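Local atomic coordinates of enterobactin synthetase component F-related protein (Vibrio cholerae serotype O1, PDB entry 4OXI), a protein that probably activates glycine with ATP as glycyl-adenylate, as an adenylation enzyme in a lipopolysaccharide modification pathway that gives resistance to antimicrobial peptides. Residues A[472-484]-A[498-512]. Numbering follows the deposited sequence.
Sequences KIAGQRVELEEIE and IVPWPLSESGYASGT. With GAP (glycyl-adenosine-5'-phosphate), chain B.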
ATOM      1  N   LYS A 472      -1.857  12.085  -5.540  1.00 30.16           N
ATOM      2  CA  LYS A 472      -2.302  11.587  -4.252  1.00 27.63           C
ATOM      3  C   LYS A 472      -3.311  12.587  -3.670  1.00 27.50           C
ATOM      4  O   LYS A 472      -3.073  13.799  -3.661  1.00 30.15           O
ATOM      5  CB  LYS A 472      -1.101  11.395  -3.310  1.00 33.30           C
ATOM      6  CG  LYS A 472      -0.407  10.024  -3.424  1.00 29.62           C
ATOM      7  CD  LYS A 472       0.351   9.873  -4.744  1.00 35.59           C
ATOM      8  CE  LYS A 472       0.665   8.397  -5.073  1.00 28.46           C
ATOM      9  NZ  LYS A 472       1.394   7.744  -3.971  1.00 26.83           N
ATOM     10  N   ILE A 473      -4.450  12.088  -3.219  1.00 27.58           N
ATOM     11  CA  ILE A 473      -5.436  12.923  -2.551  1.00 29.65           C
ATOM     12  C   ILE A 473      -5.544  12.387  -1.136  1.00 28.56           C
ATOM     13  O   ILE A 473      -5.921  11.227  -0.960  1.00 29.53           O
ATOM     14  CB  ILE A 473      -6.833  12.825  -3.228  1.00 30.11           C
ATOM     15  CG1 ILE A 473      -6.790  13.316  -4.681  1.00 25.06           C
ATOM     16  CG2 ILE A 473      -7.879  13.596  -2.420  1.00 28.97           C
ATOM     17  CD1 ILE A 473      -6.198  14.724  -4.833  1.00 25.35           C
ATOM     18  N   ALA A 474      -5.216  13.212  -0.138  1.00 27.47           N
ATOM     19  CA  ALA A 474      -5.093  12.745   1.248  1.00 28.82           C
ATOM     20  C   ALA A 474      -4.261  11.458   1.315  1.00 27.87           C
ATOM     21  O   ALA A 474      -4.655  10.468   1.950  1.00 28.51           O
ATOM     22  CB  ALA A 474      -6.485  12.526   1.879  1.00 25.68           C
ATOM     23  N   GLY A 475      -3.136  11.449   0.616  1.00 28.52           N
ATOM     24  CA  GLY A 475      -2.222  10.316   0.700  1.00 33.46           C
ATOM     25  C   GLY A 475      -2.578   9.066  -0.097  1.00 36.20           C
ATOM     26  O   GLY A 475      -1.836   8.083  -0.051  1.00 32.20           O
ATOM     27  N   GLN A 476      -3.696   9.098  -0.826  1.00 30.15           N
ATOM     28  CA  GLN A 476      -4.135   7.941  -1.605  1.00 28.73           C
ATOM     29  C   GLN A 476      -4.011   8.169  -3.117  1.00 29.91           C
ATOM     30  O   GLN A 476      -4.444   9.201  -3.644  1.00 30.16           O
ATOM     31  CB  GLN A 476      -5.582   7.617  -1.278  1.00 29.69           C
ATOM     32  CG  GLN A 476      -5.862   7.385   0.189  1.00 34.88           C
ATOM     33  CD  GLN A 476      -7.305   6.964   0.403  1.00 48.98           C
ATOM     34  OE1 GLN A 476      -7.829   6.125  -0.335  1.00 59.26           O
ATOM     35  NE2 GLN A 476      -7.966   7.561   1.393  1.00 47.91           N
ATOM     36  N   ARG A 477      -3.420   7.202  -3.808  1.00 25.76           N
ATOM     37  CA  ARG A 477      -3.249   7.258  -5.259  1.00 28.24           C
ATOM     38  C   ARG A 477      -4.583   7.283  -6.017  1.00 27.06           C
ATOM     39  O   ARG A 477      -5.472   6.486  -5.741  1.00 25.77           O
ATOM     40  CB  ARG A 477      -2.457   6.031  -5.695  1.00 27.19           C
ATOM     41  CG  ARG A 477      -2.238   5.885  -7.189  1.00 31.04           C
ATOM     42  CD  ARG A 477      -1.297   4.715  -7.466  1.00 31.71           C
ATOM     43  NE  ARG A 477      -1.353   4.257  -8.854  1.00 34.85           N
ATOM     44  CZ  ARG A 477      -0.479   3.411  -9.398  1.00 32.10           C
ATOM     45  NH1 ARG A 477       0.537   2.935  -8.677  1.00 26.81           N
ATOM     46  NH2 ARG A 477      -0.615   3.050 -10.668  1.00 28.80           N
ATOM     47  N   VAL A 478      -4.722   8.186  -6.980  1.00 27.23           N
ATOM     48  CA  VAL A 478      -5.913   8.190  -7.826  1.00 26.02           C
ATOM     49  C   VAL A 478      -5.625   8.840  -9.174  1.00 28.46           C
ATOM     50  O   VAL A 478      -4.771   9.719  -9.270  1.00 28.70           O
ATOM     51  CB  VAL A 478      -7.099   8.900  -7.124  1.00 29.59           C
ATOM     52  CG1 VAL A 478      -6.805  10.369  -6.956  1.00 24.37           C
ATOM     53  CG2 VAL A 478      -8.413   8.674  -7.897  1.00 28.75           C
ATOM     54  N   GLU A 479      -6.314   8.392 -10.220  1.00 28.73           N
ATOM     55  CA  GLU A 479      -6.272   9.074 -11.516  1.00 30.66           C
ATOM     56  C   GLU A 479      -7.355  10.158 -11.554  1.00 29.37           C
ATOM     57  O   GLU A 479      -8.539   9.864 -11.385  1.00 27.41           O
ATOM     58  CB  GLU A 479      -6.530   8.071 -12.651  1.00 33.85           C
ATOM     59  CG  GLU A 479      -5.606   6.841 -12.671  1.00 32.64           C
ATOM     60  CD  GLU A 479      -4.216   7.155 -13.202  1.00 37.40           C
ATOM     61  OE1 GLU A 479      -4.007   8.286 -13.696  1.00 40.11           O
ATOM     62  OE2 GLU A 479      -3.332   6.268 -13.128  1.00 46.03           O
ATOM     63  N   LEU A 480      -6.963  11.406 -11.778  1.00 29.35           N
ATOM     64  CA  LEU A 480      -7.939  12.487 -11.892  1.00 31.60           C
ATOM     65  C   LEU A 480      -8.956  12.165 -12.984  1.00 31.08           C
ATOM     66  O   LEU A 480     -10.114  12.558 -12.883  1.00 30.21           O
ATOM     67  CB  LEU A 480      -7.253  13.827 -12.166  1.00 28.63           C
ATOM     68  CG  LEU A 480      -6.539  14.416 -10.946  1.00 29.24           C
ATOM     69  CD1 LEU A 480      -5.952  15.777 -11.259  1.00 28.75           C
ATOM     70  CD2 LEU A 480      -7.455  14.492  -9.751  1.00 22.29           C
ATOM     71  N   GLU A 481      -8.531  11.418 -14.001  1.00 30.87           N
ATOM     72  CA  GLU A 481      -9.439  10.984 -15.068  1.00 36.19           C
ATOM     73  C   GLU A 481     -10.500   9.990 -14.605  1.00 33.60           C
ATOM     74  O   GLU A 481     -11.589   9.954 -15.175  1.00 31.34           O
ATOM     75  CB  GLU A 481      -8.679  10.416 -16.271  1.00 30.22           C
ATOM     76  CG  GLU A 481      -7.929  11.462 -17.071  1.00 40.20           C
ATOM     77  CD  GLU A 481      -6.465  11.552 -16.678  1.00 51.70           C
ATOM     78  OE1 GLU A 481      -5.690  12.200 -17.421  1.00 55.40           O
ATOM     79  OE2 GLU A 481      -6.088  10.973 -15.624  1.00 52.85           O
ATOM     80  N   GLU A 482     -10.201   9.173 -13.594  1.00 31.75           N
ATOM     81  CA  GLU A 482     -11.243   8.290 -13.069  1.00 34.61           C
ATOM     82  C   GLU A 482     -12.365   9.130 -12.449  1.00 30.91           C
ATOM     83  O   GLU A 482     -13.542   8.846 -12.641  1.00 30.57           O
ATOM     84  CB  GLU A 482     -10.712   7.270 -12.049  1.00 31.63           C
ATOM     85  CG  GLU A 482     -11.853   6.438 -11.423  1.00 36.76           C
ATOM     86  CD  GLU A 482     -11.434   5.523 -10.257  1.00 43.28           C
ATOM     87  OE1 GLU A 482     -10.303   5.660  -9.729  1.00 42.66           O
ATOM     88  OE2 GLU A 482     -12.260   4.666  -9.858  1.00 43.58           O
ATOM     89  N   ILE A 483     -11.991  10.171 -11.716  1.00 28.76           N
ATOM     90  CA  ILE A 483     -12.972  11.028 -11.071  1.00 31.35           C
ATOM     91  C   ILE A 483     -13.777  11.791 -12.131  1.00 29.49           C
ATOM     92  O   ILE A 483     -15.004  11.828 -12.086  1.00 31.88           O
ATOM     93  CB  ILE A 483     -12.300  12.015 -10.100  1.00 28.38           C
ATOM     94  CG1 ILE A 483     -11.489  11.243  -9.050  1.00 28.55           C
ATOM     95  CG2 ILE A 483     -13.350  12.900  -9.437  1.00 25.43           C
ATOM     96  CD1 ILE A 483     -10.728  12.127  -8.061  1.00 27.04           C
ATOM     97  N   GLU A 484     -13.077  12.376 -13.091  1.00 27.08           N
ATOM     98  CA  GLU A 484     -13.717  13.075 -14.192  1.00 33.54           C
ATOM     99  C   GLU A 484     -14.704  12.175 -14.937  1.00 33.16           C
ATOM    100  O   GLU A 484     -15.824  12.587 -15.249  1.00 33.12           O
ATOM    101  CB  GLU A 484     -12.663  13.633 -15.148  1.00 30.03           C
ATOM    102  CG  GLU A 484     -13.264  14.463 -16.272  1.00 35.81           C
ATOM    103  CD  GLU A 484     -12.222  14.980 -17.237  1.00 39.69           C
ATOM    104  OE1 GLU A 484     -12.535  15.047 -18.446  1.00 39.66           O
ATOM    105  OE2 GLU A 484     -11.102  15.327 -16.789  1.00 43.98           O
ATOM    106  N   ILE A 498     -11.520  18.221 -12.867  1.00 28.54           N
ATOM    107  CA  ILE A 498     -11.346  17.820 -11.473  1.00 26.95           C
ATOM    108  C   ILE A 498     -10.035  18.420 -10.979  1.00 28.53           C
ATOM    109  O   ILE A 498      -8.998  18.244 -11.608  1.00 29.73           O
ATOM    110  CB  ILE A 498     -11.329  16.291 -11.304  1.00 26.49           C
ATOM    111  CG1 ILE A 498     -12.542  15.660 -11.976  1.00 25.77           C
ATOM    112  CG2 ILE A 498     -11.278  15.907  -9.830  1.00 26.27           C
ATOM    113  CD1 ILE A 498     -13.898  15.974 -11.297  1.00 26.53           C
ATOM    114  N   VAL A 499     -10.085  19.147  -9.868  1.00 28.61           N
ATOM    115  CA  VAL A 499      -8.922  19.879  -9.390  1.00 29.88           C
ATOM    116  C   VAL A 499      -8.585  19.458  -7.968  1.00 29.99           C
ATOM    117  O   VAL A 499      -9.464  19.445  -7.106  1.00 32.67           O
ATOM    118  CB  VAL A 499      -9.186  21.392  -9.391  1.00 31.38           C
ATOM    119  CG1 VAL A 499      -7.987  22.131  -8.856  1.00 31.56           C
ATOM    120  CG2 VAL A 499      -9.514  21.868 -10.792  1.00 33.29           C
ATOM    121  N   PRO A 500      -7.314  19.092  -7.722  1.00 30.08           N
ATOM    122  CA  PRO A 500      -6.865  18.839  -6.347  1.00 30.41           C
ATOM    123  C   PRO A 500      -6.953  20.130  -5.548  1.00 28.03           C
ATOM    124  O   PRO A 500      -6.348  21.129  -5.956  1.00 32.82           O
ATOM    125  CB  PRO A 500      -5.395  18.445  -6.521  1.00 25.18           C
ATOM    126  CG  PRO A 500      -5.300  17.956  -7.948  1.00 34.09           C
ATOM    127  CD  PRO A 500      -6.251  18.837  -8.711  1.00 28.32           C
ATOM    128  N   TRP A 501      -7.681  20.101  -4.438  1.00 29.25           N
ATOM    129  CA  TRP A 501      -7.914  21.287  -3.615  1.00 32.56           C
ATOM    130  C   TRP A 501      -8.651  20.885  -2.341  1.00 32.22           C
ATOM    131  O   TRP A 501      -9.572  20.072  -2.400  1.00 33.82           O
ATOM    132  CB  TRP A 501      -8.765  22.308  -4.377  1.00 34.75           C
ATOM    133  CG  TRP A 501      -8.813  23.612  -3.675  1.00 35.90           C
ATOM    134  CD1 TRP A 501      -9.770  24.047  -2.792  1.00 33.06           C
ATOM    135  CD2 TRP A 501      -7.832  24.649  -3.757  1.00 33.17           C
ATOM    136  NE1 TRP A 501      -9.435  25.300  -2.326  1.00 37.49           N
ATOM    137  CE2 TRP A 501      -8.249  25.690  -2.903  1.00 36.29           C
ATOM    138  CE3 TRP A 501      -6.634  24.796  -4.464  1.00 36.24           C
ATOM    139  CZ2 TRP A 501      -7.513  26.869  -2.751  1.00 38.16           C
ATOM    140  CZ3 TRP A 501      -5.901  25.965  -4.311  1.00 38.10           C
ATOM    141  CH2 TRP A 501      -6.344  26.985  -3.462  1.00 37.04           C
ATOM    142  N   PRO A 502      -8.279  21.471  -1.186  1.00 32.99           N
ATOM    143  CA  PRO A 502      -7.223  22.481  -1.000  1.00 36.66           C
ATOM    144  C   PRO A 502      -5.812  21.897  -0.954  1.00 37.40           C
ATOM    145  O   PRO A 502      -5.630  20.683  -0.856  1.00 34.15           O
ATOM    146  CB  PRO A 502      -7.569  23.113   0.360  1.00 37.34           C
ATOM    147  CG  PRO A 502      -8.356  22.051   1.092  1.00 32.91           C
ATOM    148  CD  PRO A 502      -9.046  21.213   0.050  1.00 29.22           C
ATOM    149  N   LEU A 503      -4.820  22.774  -1.048  1.00 37.99           N
ATOM    150  CA  LEU A 503      -3.429  22.366  -0.977  1.00 42.26           C
ATOM    151  C   LEU A 503      -2.813  22.878   0.320  1.00 47.92           C
ATOM    152  O   LEU A 503      -3.122  23.981   0.778  1.00 46.76           O
ATOM    153  CB  LEU A 503      -2.650  22.918  -2.168  1.00 41.31           C
ATOM    154  CG  LEU A 503      -3.203  22.622  -3.561  1.00 39.89           C
ATOM    155  CD1 LEU A 503      -2.309  23.240  -4.627  1.00 41.34           C
ATOM    156  CD2 LEU A 503      -3.346  21.122  -3.786  1.00 36.14           C
ATOM    157  N   SER A 504      -1.951  22.065   0.918  1.00 44.85           N
ATOM    158  CA  SER A 504      -1.190  22.496   2.082  1.00 40.46           C
ATOM    159  C   SER A 504       0.046  23.263   1.603  1.00 45.15           C
ATOM    160  O   SER A 504       0.286  23.369   0.396  1.00 42.90           O
ATOM    161  CB  SER A 504      -0.772  21.281   2.895  1.00 35.16           C
ATOM    162  OG  SER A 504       0.184  20.517   2.182  1.00 39.88           O
ATOM    163  N   GLU A 505       0.839  23.784   2.536  1.00 47.58           N
ATOM    164  CA  GLU A 505       2.038  24.524   2.163  1.00 46.00           C
ATOM    165  C   GLU A 505       3.045  23.646   1.427  1.00 50.10           C
ATOM    166  O   GLU A 505       3.878  24.149   0.669  1.00 49.38           O
ATOM    167  CB  GLU A 505       2.696  25.148   3.390  1.00 59.08           C
ATOM    168  CG  GLU A 505       1.787  26.069   4.181  1.00 68.52           C
ATOM    169  CD  GLU A 505       2.490  26.672   5.386  1.00 83.07           C
ATOM    170  OE1 GLU A 505       3.548  26.136   5.793  1.00 78.67           O
ATOM    171  OE2 GLU A 505       1.986  27.686   5.920  1.00 86.70           O
ATOM    172  N   SER A 506       2.968  22.335   1.643  1.00 46.02           N
ATOM    173  CA  SER A 506       3.868  21.415   0.956  1.00 43.82           C
ATOM    174  C   SER A 506       3.327  21.010  -0.407  1.00 43.36           C
ATOM    175  O   SER A 506       3.963  20.244  -1.131  1.00 44.92           O
ATOM    176  CB  SER A 506       4.133  20.172   1.808  1.00 48.85           C
ATOM    177  OG  SER A 506       4.486  20.523   3.139  1.00 45.23           O
ATOM    178  N   GLY A 507       2.152  21.527  -0.756  1.00 44.86           N
ATOM    179  CA  GLY A 507       1.518  21.178  -2.016  1.00 40.86           C
ATOM    180  C   GLY A 507       0.715  19.884  -1.983  1.00 40.32           C
ATOM    181  O   GLY A 507       0.329  19.375  -3.035  1.00 41.20           O
ATOM    182  N   TYR A 508       0.458  19.342  -0.794  1.00 36.97           N
ATOM    183  CA  TYR A 508      -0.330  18.113  -0.689  1.00 35.69           C
ATOM    184  C   TYR A 508      -1.817  18.463  -0.728  1.00 35.61           C
ATOM    185  O   TYR A 508      -2.264  19.368  -0.024  1.00 40.45           O
ATOM    186  CB  TYR A 508      -0.008  17.335   0.606  1.00 32.68           C
ATOM    187  CG  TYR A 508       1.463  17.002   0.840  1.00 32.26           C
ATOM    188  CD1 TYR A 508       2.354  16.841  -0.220  1.00 37.20           C
ATOM    189  CD2 TYR A 508       1.958  16.850   2.132  1.00 34.67           C
ATOM    190  CE1 TYR A 508       3.698  16.540   0.006  1.00 35.08           C
ATOM    191  CE2 TYR A 508       3.296  16.553   2.369  1.00 32.56           C
ATOM    192  CZ  TYR A 508       4.156  16.400   1.306  1.00 35.98           C
ATOM    193  OH  TYR A 508       5.473  16.104   1.540  1.00 36.94           O
ATOM    194  N   ALA A 509      -2.571  17.748  -1.562  1.00 35.79           N
ATOM    195  CA  ALA A 509      -4.017  17.938  -1.701  1.00 36.36           C
ATOM    196  C   ALA A 509      -4.776  17.025  -0.760  1.00 31.44           C
ATOM    197  O   ALA A 509      -4.560  15.816  -0.763  1.00 33.20           O
ATOM    198  CB  ALA A 509      -4.454  17.661  -3.142  1.00 29.91           C
ATOM    199  N   SER A 510      -5.682  17.590   0.031  1.00 31.34           N
ATOM    200  CA  SER A 510      -6.486  16.792   0.954  1.00 29.31           C
ATOM    201  C   SER A 510      -7.832  16.392   0.351  1.00 28.54           C
ATOM    202  O   SER A 510      -8.589  15.627   0.962  1.00 29.47           O
ATOM    203  CB  SER A 510      -6.709  17.552   2.269  1.00 28.89           C
ATOM    204  OG  SER A 510      -7.230  18.853   2.028  1.00 36.48           O
ATOM    205  N   GLY A 511      -8.133  16.912  -0.839  1.00 31.22           N
ATOM    206  CA  GLY A 511      -9.422  16.668  -1.477  1.00 31.10           C
ATOM    207  C   GLY A 511      -9.435  17.098  -2.936  1.00 32.99           C
ATOM    208  O   GLY A 511      -8.403  17.529  -3.477  1.00 32.80           O
ATOM    209  N   THR A 512     -10.598  16.969  -3.576  1.00 30.45           N
ATOM    210  CA  THR A 512     -10.795  17.451  -4.950  1.00 31.94           C
ATOM    211  C   THR A 512     -12.005  18.380  -5.021  1.00 34.11           C
ATOM    212  O   THR A 512     -12.888  18.325  -4.164  1.00 33.33           O
ATOM    213  CB  THR A 512     -11.044  16.292  -5.955  1.00 30.33           C
ATOM    214  OG1 THR A 512     -12.235  15.574  -5.589  1.00 29.72           O
ATOM    215  CG2 THR A 512      -9.847  15.338  -6.000  1.00 31.77           C
TER
HETATM  216  N   GAP B 601       4.380   1.971  -2.894  1.00 26.37           N
HETATM  217  CA  GAP B 601       4.392   3.323  -2.262  1.00 32.47           C
HETATM  218  C   GAP B 601       3.388   4.177  -3.013  1.00 40.11           C
HETATM  219  O   GAP B 601       3.146   5.330  -2.708  1.00 44.62           O
HETATM  220  PA  GAP B 601       1.573   4.186  -5.078  1.00 30.14           P
HETATM  221  O1A GAP B 601       1.532   3.239  -6.252  1.00 28.01           O
HETATM  222  O2A GAP B 601       0.321   4.466  -4.264  1.00 34.80           O
HETATM  223  O3A GAP B 601       2.716   3.562  -4.144  1.00 30.94           O
HETATM  224  C5' GAP B 601       3.276   5.530  -6.550  1.00 27.31           C
HETATM  225  O5' GAP B 601       2.180   5.567  -5.636  1.00 32.16           O
HETATM  226  C4' GAP B 601       3.611   6.947  -6.969  1.00 26.73           C
HETATM  227  O4' GAP B 601       3.757   7.764  -5.805  1.00 30.58           O
HETATM  228  C3' GAP B 601       4.954   7.065  -7.656  1.00 27.56           C
HETATM  229  O3' GAP B 601       4.851   6.757  -9.045  1.00 26.99           O
HETATM  230  C2' GAP B 601       5.320   8.514  -7.385  1.00 28.06           C
HETATM  231  O2' GAP B 601       4.579   9.377  -8.234  1.00 23.13           O
HETATM  232  C1' GAP B 601       4.730   8.783  -6.025  1.00 26.93           C
HETATM  233  N9  GAP B 601       5.789   8.656  -4.999  1.00 26.75           N
HETATM  234  C8  GAP B 601       6.030   7.563  -4.252  1.00 24.07           C
HETATM  235  N7  GAP B 601       7.057   7.775  -3.391  1.00 23.89           N
HETATM  236  C5  GAP B 601       7.497   9.035  -3.599  1.00 24.59           C
HETATM  237  C6  GAP B 601       8.566   9.887  -3.040  1.00 23.82           C
HETATM  238  N6  GAP B 601       9.372   9.430  -2.044  1.00 23.60           N
HETATM  239  N1  GAP B 601       8.692  11.138  -3.544  1.00 28.61           N
HETATM  240  C2  GAP B 601       7.887  11.606  -4.527  1.00 28.26           C
HETATM  241  N3  GAP B 601       6.896  10.877  -5.077  1.00 26.95           N
HETATM  242  C4  GAP B 601       6.656   9.611  -4.658  1.00 23.82           C
HETATM  243  O   HOH W   1      -1.503  15.680  -3.108  1.00 41.27           O
HETATM  244  O   HOH W   2      -2.282  14.035  -0.141  1.00 36.67           O
HETATM  245  O   HOH W   3      -9.423  16.842 -15.015  1.00 43.85           O
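In I473 a chi1 of -62° sets CG2 anti to the backbone N and against G511 CA at 3.6 Å, and the bend at chi2 swings CD1 to 3.8 Å from A509 CB. T512 crosses the same side chain at about a right angle; its methyl CG2 also meets I483 CD1 tip to tip, while its hydroxyl turns to the carbonyl of F539. Beyond it, I483 CG2 packs on I498 CD1 at 3.6 Å, the two side chains crossing at a slant, and the L480 side chain crosses P500 at about a right angle, its CD1 4.0 Å from P500 CD. These apolar side chains pack the start of helix 480-491 against strand 496-500 in the small C-terminal subdomain of this adenylate-forming enzyme. At the other end lies the type I' turn from I473 to Q476, joining two antiparallel strands as a hairpin; A474 and G475 both have positive phi, which suits glycine at G475. A474 N donates to A509 O over 2.8 Å, nearly straight at 173° and in the carbonyl plane, and that oxygen also takes a water held by G475 N. A second water bridges K472 O and A509 N. The same hairpin serves the glycyl-adenylate: K472, bent at chi2 and chi4, brings NZ 2.9 Å from GAP O5' and also bonds G337 O, whereas extended R477 reaches GAP O1A with NH1 at 2.6 Å, its NH2 paired with E364.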